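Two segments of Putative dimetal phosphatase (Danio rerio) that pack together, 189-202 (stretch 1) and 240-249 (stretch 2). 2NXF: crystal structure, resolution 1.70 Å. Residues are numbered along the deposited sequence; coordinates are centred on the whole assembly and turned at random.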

ATOM      1  N   GLY A 189      -2.849  20.773   8.786  1.00 25.50           N
ATOM      2  CA  GLY A 189      -1.414  20.511   8.818  1.00 24.94           C
ATOM      3  C   GLY A 189      -1.028  19.045   8.935  1.00 24.30           C
ATOM      4  O   GLY A 189      -1.889  18.158   9.025  1.00 23.76           O
ATOM      5  N   LEU A 190       0.278  18.792   8.954  1.00 24.37           N
ATOM      6  CA  LEU A 190       0.796  17.417   8.893  1.00 24.62           C
ATOM      7  C   LEU A 190       0.605  16.590  10.167  1.00 24.41           C
ATOM      8  O   LEU A 190       0.698  15.359  10.116  1.00 23.57           O
ATOM      9  N   GLU A 191       0.336  17.247  11.299  1.00 24.20           N
ATOM     10  CA  GLU A 191       0.134  16.510  12.566  1.00 24.75           C
ATOM     11  C   GLU A 191      -1.142  15.674  12.565  1.00 24.07           C
ATOM     12  O   GLU A 191      -1.319  14.818  13.433  1.00 23.46           O
ATOM     13  N   GLN A 192      -2.027  15.921  11.591  1.00 23.53           N
ATOM     14  CA  GLN A 192      -3.215  15.078  11.397  1.00 23.52           C
ATOM     15  C   GLN A 192      -2.881  13.592  11.255  1.00 23.41           C
ATOM     16  O   GLN A 192      -3.708  12.733  11.579  1.00 23.91           O
ATOM     17  N   ARG A 193      -1.676  13.295  10.775  1.00 22.71           N
ATOM     18  CA  ARG A 193      -1.274  11.912  10.476  1.00 23.23           C
ATOM     19  C   ARG A 193      -1.157  11.024  11.709  1.00 23.20           C
ATOM     20  O   ARG A 193      -1.112   9.798  11.589  1.00 22.93           O
ATOM     21  N   PHE A 194      -1.078  11.638  12.897  1.00 23.19           N
ATOM     22  CA  PHE A 194      -0.900  10.865  14.127  1.00 23.46           C
ATOM     23  C   PHE A 194      -2.230  10.344  14.649  1.00 24.08           C
ATOM     24  O   PHE A 194      -2.794  10.855  15.634  1.00 23.39           O
ATOM     25  N   VAL A 195      -2.698   9.305  13.961  1.00 24.12           N
ATOM     26  CA  VAL A 195      -3.944   8.610  14.244  1.00 24.80           C
ATOM     27  C   VAL A 195      -3.678   7.108  14.232  1.00 24.88           C
ATOM     28  O   VAL A 195      -2.699   6.653  13.628  1.00 25.26           O
ATOM     29  N   LYS A 196      -4.560   6.368  14.899  1.00 24.85           N
ATOM     30  CA  LYS A 196      -4.451   4.930  15.127  1.00 25.11           C
ATOM     31  C   LYS A 196      -4.509   4.120  13.826  1.00 25.16           C
ATOM     32  O   LYS A 196      -3.977   2.999  13.752  1.00 24.75           O
ATOM     33  N   PHE A 197      -5.148   4.681  12.792  1.00 24.19           N
ATOM     34  CA  PHE A 197      -5.235   3.951  11.520  1.00 24.87           C
ATOM     35  C   PHE A 197      -3.999   4.117  10.617  1.00 24.86           C
ATOM     36  O   PHE A 197      -3.970   3.583   9.517  1.00 25.51           O
ATOM     37  N   ASN A 198      -3.004   4.869  11.100  1.00 24.90           N
ATOM     38  CA  ASN A 198      -1.709   4.961  10.450  1.00 25.15           C
ATOM     39  C   ASN A 198      -0.623   4.231  11.239  1.00 25.45           C
ATOM     40  O   ASN A 198      -0.886   3.580  12.253  1.00 25.84           O
ATOM     41  N   GLY A 199       0.600   4.353  10.758  1.00 25.33           N
ATOM     42  CA  GLY A 199       1.726   3.677  11.361  1.00 25.06           C
ATOM     43  C   GLY A 199       2.996   4.225  10.769  1.00 25.11           C
ATOM     44  O   GLY A 199       2.969   5.136   9.935  1.00 26.01           O
ATOM     45  N   GLY A 200       4.109   3.666  11.220  1.00 25.61           N
ATOM     46  CA  GLY A 200       5.399   4.069  10.708  1.00 26.19           C
ATOM     47  C   GLY A 200       6.348   2.914  10.453  1.00 26.27           C
ATOM     48  O   GLY A 200       6.013   1.732  10.661  1.00 25.68           O
ATOM     49  N   PHE A 201       7.562   3.288  10.048  1.00 25.28           N
ATOM     50  CA  PHE A 201       8.595   2.322   9.669  1.00 25.67           C
ATOM     51  C   PHE A 201       9.695   2.331  10.734  1.00 24.75           C
ATOM     52  O   PHE A 201      10.249   3.393  11.062  1.00 25.58           O
ATOM     53  N   SER A 202      10.024   1.154  11.268  1.00 25.28           N
ATOM     54  CA  SER A 202      11.064   1.077  12.302  1.00 24.61           C
ATOM     55  C   SER A 202      12.447   1.460  11.747  1.00 25.03           C
ATOM     56  O   SER A 202      12.679   1.383  10.523  1.00 25.69           O
ATOM     57  N   CYS A 240      -3.422  10.932   5.850  1.00 24.96           N
ATOM     58  CA  CYS A 240      -3.094   9.598   5.348  1.00 24.98           C
ATOM     59  C   CYS A 240      -1.607   9.259   5.370  1.00 24.06           C
ATOM     60  O   CYS A 240      -1.217   8.163   4.965  1.00 24.63           O
ATOM     61  N   LEU A 241      -0.765  10.184   5.816  1.00 23.43           N
ATOM     62  CA  LEU A 241       0.699   9.963   5.727  1.00 23.08           C
ATOM     63  C   LEU A 241       1.207   9.044   6.835  1.00 23.52           C
ATOM     64  O   LEU A 241       0.674   9.064   7.966  1.00 23.82           O
ATOM     65  N   ALA A 242       2.264   8.294   6.532  1.00 23.47           N
ATOM     66  CA  ALA A 242       2.996   7.541   7.570  1.00 22.85           C
ATOM     67  C   ALA A 242       3.462   8.437   8.701  1.00 22.99           C
ATOM     68  O   ALA A 242       3.825   9.601   8.498  1.00 22.23           O
ATOM     69  N   TRP A 243       3.461   7.887   9.910  1.00 23.02           N
ATOM     70  CA  TRP A 243       3.915   8.651  11.073  1.00 22.56           C
ATOM     71  C   TRP A 243       5.285   9.320  10.892  1.00 22.64           C
ATOM     72  O   TRP A 243       5.453  10.511  11.200  1.00 22.85           O
ATOM     73  N   ASN A 244       6.246   8.549  10.388  1.00 22.96           N
ATOM     74  CA  ASN A 244       7.589   9.079  10.174  1.00 23.77           C
ATOM     75  C   ASN A 244       7.870   9.229   8.689  1.00 23.37           C
ATOM     76  O   ASN A 244       8.931   8.856   8.210  1.00 23.86           O
ATOM     77  N   HIS A 245       6.916   9.829   7.977  1.00 23.59           N
ATOM     78  CA  HIS A 245       7.036   9.961   6.519  1.00 23.92           C
ATOM     79  C   HIS A 245       8.329  10.697   6.122  1.00 24.27           C
ATOM     80  O   HIS A 245       8.948  10.348   5.118  1.00 24.03           O
ATOM     81  N   GLU A 246       8.742  11.695   6.903  1.00 24.35           N
ATOM     82  CA  GLU A 246       9.921  12.484   6.547  1.00 25.16           C
ATOM     83  C   GLU A 246      11.200  11.633   6.618  1.00 24.94           C
ATOM     84  O   GLU A 246      12.139  11.837   5.834  1.00 24.18           O
ATOM     85  N   ALA A 247      11.217  10.669   7.538  1.00 24.33           N
ATOM     86  CA  ALA A 247      12.350   9.740   7.654  1.00 24.61           C
ATOM     87  C   ALA A 247      12.479   8.905   6.385  1.00 24.83           C
ATOM     88  O   ALA A 247      13.592   8.642   5.912  1.00 24.82           O
ATOM     89  N   VAL A 248      11.335   8.533   5.813  1.00 23.51           N
ATOM     90  CA  VAL A 248      11.322   7.786   4.543  1.00 24.23           C
ATOM     91  C   VAL A 248      11.819   8.671   3.405  1.00 23.87           C
ATOM     92  O   VAL A 248      12.667   8.249   2.610  1.00 23.93           O
ATOM     93  N   LEU A 249      11.292   9.895   3.332  1.00 23.73           N
ATOM     94  CA  LEU A 249      11.718  10.834   2.275  1.00 23.11           C
ATOM     95  C   LEU A 249      13.217  11.062   2.326  1.00 23.38           C
ATOM     96  O   LEU A 249      13.874  11.122   1.288  1.00 24.17           O
TER

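The indole of Trp 243 lies between a glycine and a phenylalanine of the other stretch. Gly 199 covers one face: Gly 199 CA sits 3.8 Å from the centroid of the Trp 243 five-membered ring, close to the ring normal, in a CH-pi contact. Phe 194 covers the opposite face, with its ring oblique to the indole. Trp 243 NE1 donates to Val 195 O at 3.2 Å. The Trp 243 rotamer is m, and this residue loses more surface to the contact than any other.

Trp 243 N donates to Gly 199 O at 2.8 Å. Trp 243 O accepts from Arg 193 NE at 2.8 Å, and in a weak bond from Arg 193 NH2 at 3.2 Å. Water 1 joins the same group, its O accepting from Arg 193 NH2 at 3.1 Å and donating to Trp 243 O at 2.9 Å.

Arg 193 points toward stretch 2 with chi1 p. Arg 193 NH1 donates to Leu 190 O at 2.9 Å. His 245 CD2 lies over one guanidinium face, 3.3 Å from Arg 193 NE. Leu 190, rotamer m and t, also points toward stretch 2; Leu 190 CD2 is 3.9 Å from Leu 241 CD1.

Asn 244 points away at CB, but chi1 p brings its amide back to pair with the Phe 201 backbone. Phe 201 N donates to Asn 244 OD1 at 3.0 Å, and Asn 244 ND2 donates to Phe 201 O at 2.8 Å. Gly 200 lies beside this pair; a CB there would clash with Asn 244 OD1.

The Phe 201 ring, chi1 m, packs against apolar groups: Phe 201 CE2 is 3.5 Å from Ala 242 CB, and Phe 201 CD2 is 3.3 Å from Val 248 CG2.

Asn 198, chi1 m, points toward stretch 2, but Asn 198 ND2 donates within stretch 1, to Arg 193 O at 2.9 Å.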

ATOM      1  CB  LEU A 190       2.276  17.396   8.462  1.00 24.97           C
ATOM      2  CG  LEU A 190       2.671  18.089   7.150  1.00 26.55           C
ATOM      3  CD1 LEU A 190       4.174  17.996   6.936  1.00 28.89           C
ATOM      4  CD2 LEU A 190       1.938  17.499   5.947  1.00 28.38           C
ATOM      5  CB  GLU A 191       0.118  17.451  13.786  1.00 24.72           C
ATOM      6  CG  GLU A 191       1.486  17.994  14.199  1.00 29.21           C
ATOM      7  CD  GLU A 191       2.381  16.956  14.868  1.00 32.79           C
ATOM      8  OE1 GLU A 191       1.993  16.386  15.913  1.00 34.20           O
ATOM      9  OE2 GLU A 191       3.495  16.728  14.357  1.00 35.75           O
ATOM     10  CB  GLN A 192      -3.971  15.502  10.142  1.00 23.44           C
ATOM     11  CG  GLN A 192      -4.592  16.879  10.193  1.00 24.82           C
ATOM     12  CD  GLN A 192      -5.352  17.167   8.911  1.00 26.55           C
ATOM     13  OE1 GLN A 192      -6.439  16.627   8.699  1.00 28.29           O
ATOM     14  NE2 GLN A 192      -4.772  17.989   8.039  1.00 26.12           N
ATOM     15  CB  ARG A 193       0.044  11.883   9.691  1.00 23.44           C
ATOM     16  CG  ARG A 193       1.287  12.214  10.515  1.00 23.79           C
ATOM     17  CD  ARG A 193       2.503  12.363   9.582  1.00 23.65           C
ATOM     18  NE  ARG A 193       3.761  12.544  10.302  1.00 25.25           N
ATOM     19  CZ  ARG A 193       4.206  13.700  10.796  1.00 25.18           C
ATOM     20  NH1 ARG A 193       3.480  14.824  10.702  1.00 24.13           N
ATOM     21  NH2 ARG A 193       5.390  13.749  11.411  1.00 27.16           N
ATOM     22  CB  PHE A 194      -0.132  11.680  15.179  1.00 23.51           C
ATOM     23  CG  PHE A 194       1.329  11.844  14.830  1.00 24.06           C
ATOM     24  CD1 PHE A 194       2.202  10.755  14.917  1.00 25.27           C
ATOM     25  CD2 PHE A 194       1.820  13.064  14.384  1.00 24.47           C
ATOM     26  CE1 PHE A 194       3.548  10.892  14.577  1.00 25.96           C
ATOM     27  CE2 PHE A 194       3.167  13.213  14.046  1.00 25.98           C
ATOM     28  CZ  PHE A 194       4.029  12.128  14.150  1.00 25.06           C
ATOM     29  CB  VAL A 195      -5.058   8.934  13.197  1.00 24.38           C
ATOM     30  CG1 VAL A 195      -5.547  10.363  13.392  1.00 25.64           C
ATOM     31  CG2 VAL A 195      -4.565   8.715  11.763  1.00 25.24           C
ATOM     32  CB  LYS A 196      -5.598   4.521  16.067  1.00 25.35           C
ATOM     33  CG  LYS A 196      -5.590   3.110  16.576  1.00 27.34           C
ATOM     34  CD  LYS A 196      -6.784   2.906  17.509  1.00 26.87           C
ATOM     35  CE  LYS A 196      -7.099   1.436  17.676  1.00 30.87           C
ATOM     36  NZ  LYS A 196      -8.151   1.203  18.723  1.00 32.46           N
ATOM     37  CB  PHE A 197      -6.542   4.251  10.780  1.00 24.62           C
ATOM     38  CG  PHE A 197      -6.766   5.702  10.425  1.00 25.78           C
ATOM     39  CD1 PHE A 197      -6.189   6.251   9.265  1.00 25.97           C
ATOM     40  CD2 PHE A 197      -7.634   6.496  11.189  1.00 27.36           C
ATOM     41  CE1 PHE A 197      -6.446   7.584   8.881  1.00 26.50           C
ATOM     42  CE2 PHE A 197      -7.908   7.842  10.814  1.00 28.70           C
ATOM     43  CZ  PHE A 197      -7.320   8.378   9.670  1.00 26.33           C
ATOM     44  CB  ASN A 198      -1.316   6.424  10.199  1.00 25.40           C
ATOM     45  CG  ASN A 198      -2.228   7.101   9.211  1.00 25.02           C
ATOM     46  OD1 ASN A 198      -2.865   6.441   8.368  1.00 25.51           O
ATOM     47  ND2 ASN A 198      -2.282   8.427   9.274  1.00 24.68           N
ATOM     48  CB  PHE A 201       9.174   2.713   8.302  1.00 25.26           C
ATOM     49  CG  PHE A 201       8.116   2.916   7.234  1.00 26.40           C
ATOM     50  CD1 PHE A 201       7.683   1.844   6.435  1.00 26.39           C
ATOM     51  CD2 PHE A 201       7.556   4.188   7.023  1.00 26.96           C
ATOM     52  CE1 PHE A 201       6.697   2.022   5.441  1.00 25.82           C
ATOM     53  CE2 PHE A 201       6.550   4.387   6.030  1.00 26.01           C
ATOM     54  CZ  PHE A 201       6.132   3.307   5.222  1.00 26.02           C
ATOM     55  CB  SER A 202      11.129  -0.322  12.956  1.00 25.00           C
ATOM     56  OG  SER A 202      11.711  -1.273  12.066  1.00 25.71           O
ATOM     57  CB  CYS A 240      -3.619   9.443   3.920  1.00 25.32           C
ATOM     58  SG  CYS A 240      -5.400   9.459   3.876  1.00 31.41           S
ATOM     59  CB  LEU A 241       1.438  11.306   5.876  1.00 23.15           C
ATOM     60  CG  LEU A 241       1.183  12.328   4.762  1.00 22.04           C
ATOM     61  CD1 LEU A 241       1.676  13.717   5.166  1.00 22.98           C
ATOM     62  CD2 LEU A 241       1.847  11.838   3.465  1.00 24.92           C
ATOM     63  CB  ALA A 242       4.202   6.822   6.986  1.00 22.26           C
ATOM     64  CB  TRP A 243       3.970   7.762  12.320  1.00 23.75           C
ATOM     65  CG  TRP A 243       2.632   7.297  12.840  1.00 23.42           C
ATOM     66  CD1 TRP A 243       1.379   7.745  12.494  1.00 24.77           C
ATOM     67  CD2 TRP A 243       2.437   6.301  13.846  1.00 24.08           C
ATOM     68  NE1 TRP A 243       0.416   7.065  13.219  1.00 24.58           N
ATOM     69  CE2 TRP A 243       1.045   6.157  14.040  1.00 24.88           C
ATOM     70  CE3 TRP A 243       3.317   5.494  14.588  1.00 24.38           C
ATOM     71  CZ2 TRP A 243       0.497   5.257  14.984  1.00 23.59           C
ATOM     72  CZ3 TRP A 243       2.776   4.588  15.506  1.00 24.57           C
ATOM     73  CH2 TRP A 243       1.383   4.481  15.699  1.00 23.95           C
ATOM     74  CB  ASN A 244       8.669   8.248  10.913  1.00 23.50           C
ATOM     75  CG  ASN A 244       8.728   6.799  10.451  1.00 23.86           C
ATOM     76  OD1 ASN A 244       7.755   6.248   9.945  1.00 23.39           O
ATOM     77  ND2 ASN A 244       9.889   6.168  10.652  1.00 25.46           N
ATOM     78  CB  HIS A 245       5.794  10.653   5.922  1.00 24.15           C
ATOM     79  CG  HIS A 245       5.688  12.111   6.269  1.00 25.02           C
ATOM     80  ND1 HIS A 245       5.978  13.124   5.376  1.00 27.15           N
ATOM     81  CD2 HIS A 245       5.353  12.722   7.429  1.00 26.29           C
ATOM     82  CE1 HIS A 245       5.814  14.293   5.969  1.00 27.23           C
ATOM     83  NE2 HIS A 245       5.438  14.078   7.215  1.00 28.52           N
ATOM     84  CB  GLU A 246      10.016  13.733   7.430  1.00 26.51           C
ATOM     85  CG  GLU A 246      10.952  14.808   6.913  1.00 32.14           C
ATOM     86  CD  GLU A 246      10.524  15.401   5.561  1.00 37.24           C
ATOM     87  OE1 GLU A 246      11.408  15.622   4.709  1.00 41.06           O
ATOM     88  OE2 GLU A 246       9.322  15.650   5.346  1.00 38.89           O
ATOM     89  CB  ALA A 247      12.183   8.842   8.882  1.00 25.45           C
ATOM     90  CB  VAL A 248       9.937   7.221   4.203  1.00 24.27           C
ATOM     91  CG1 VAL A 248      10.018   6.349   2.927  1.00 24.76           C
ATOM     92  CG2 VAL A 248       9.431   6.349   5.348  1.00 25.11           C
ATOM     93  CB  LEU A 249      10.978  12.168   2.372  1.00 24.01           C
ATOM     94  CG  LEU A 249       9.474  12.074   2.116  1.00 23.96           C
ATOM     95  CD1 LEU A 249       8.811  13.405   2.438  1.00 25.14           C
ATOM     96  CD2 LEU A 249       9.208  11.642   0.665  1.00 26.68           C
TER
HETATM   97  O   HOH W   1       7.504  11.968  12.732  1.00 39.51           O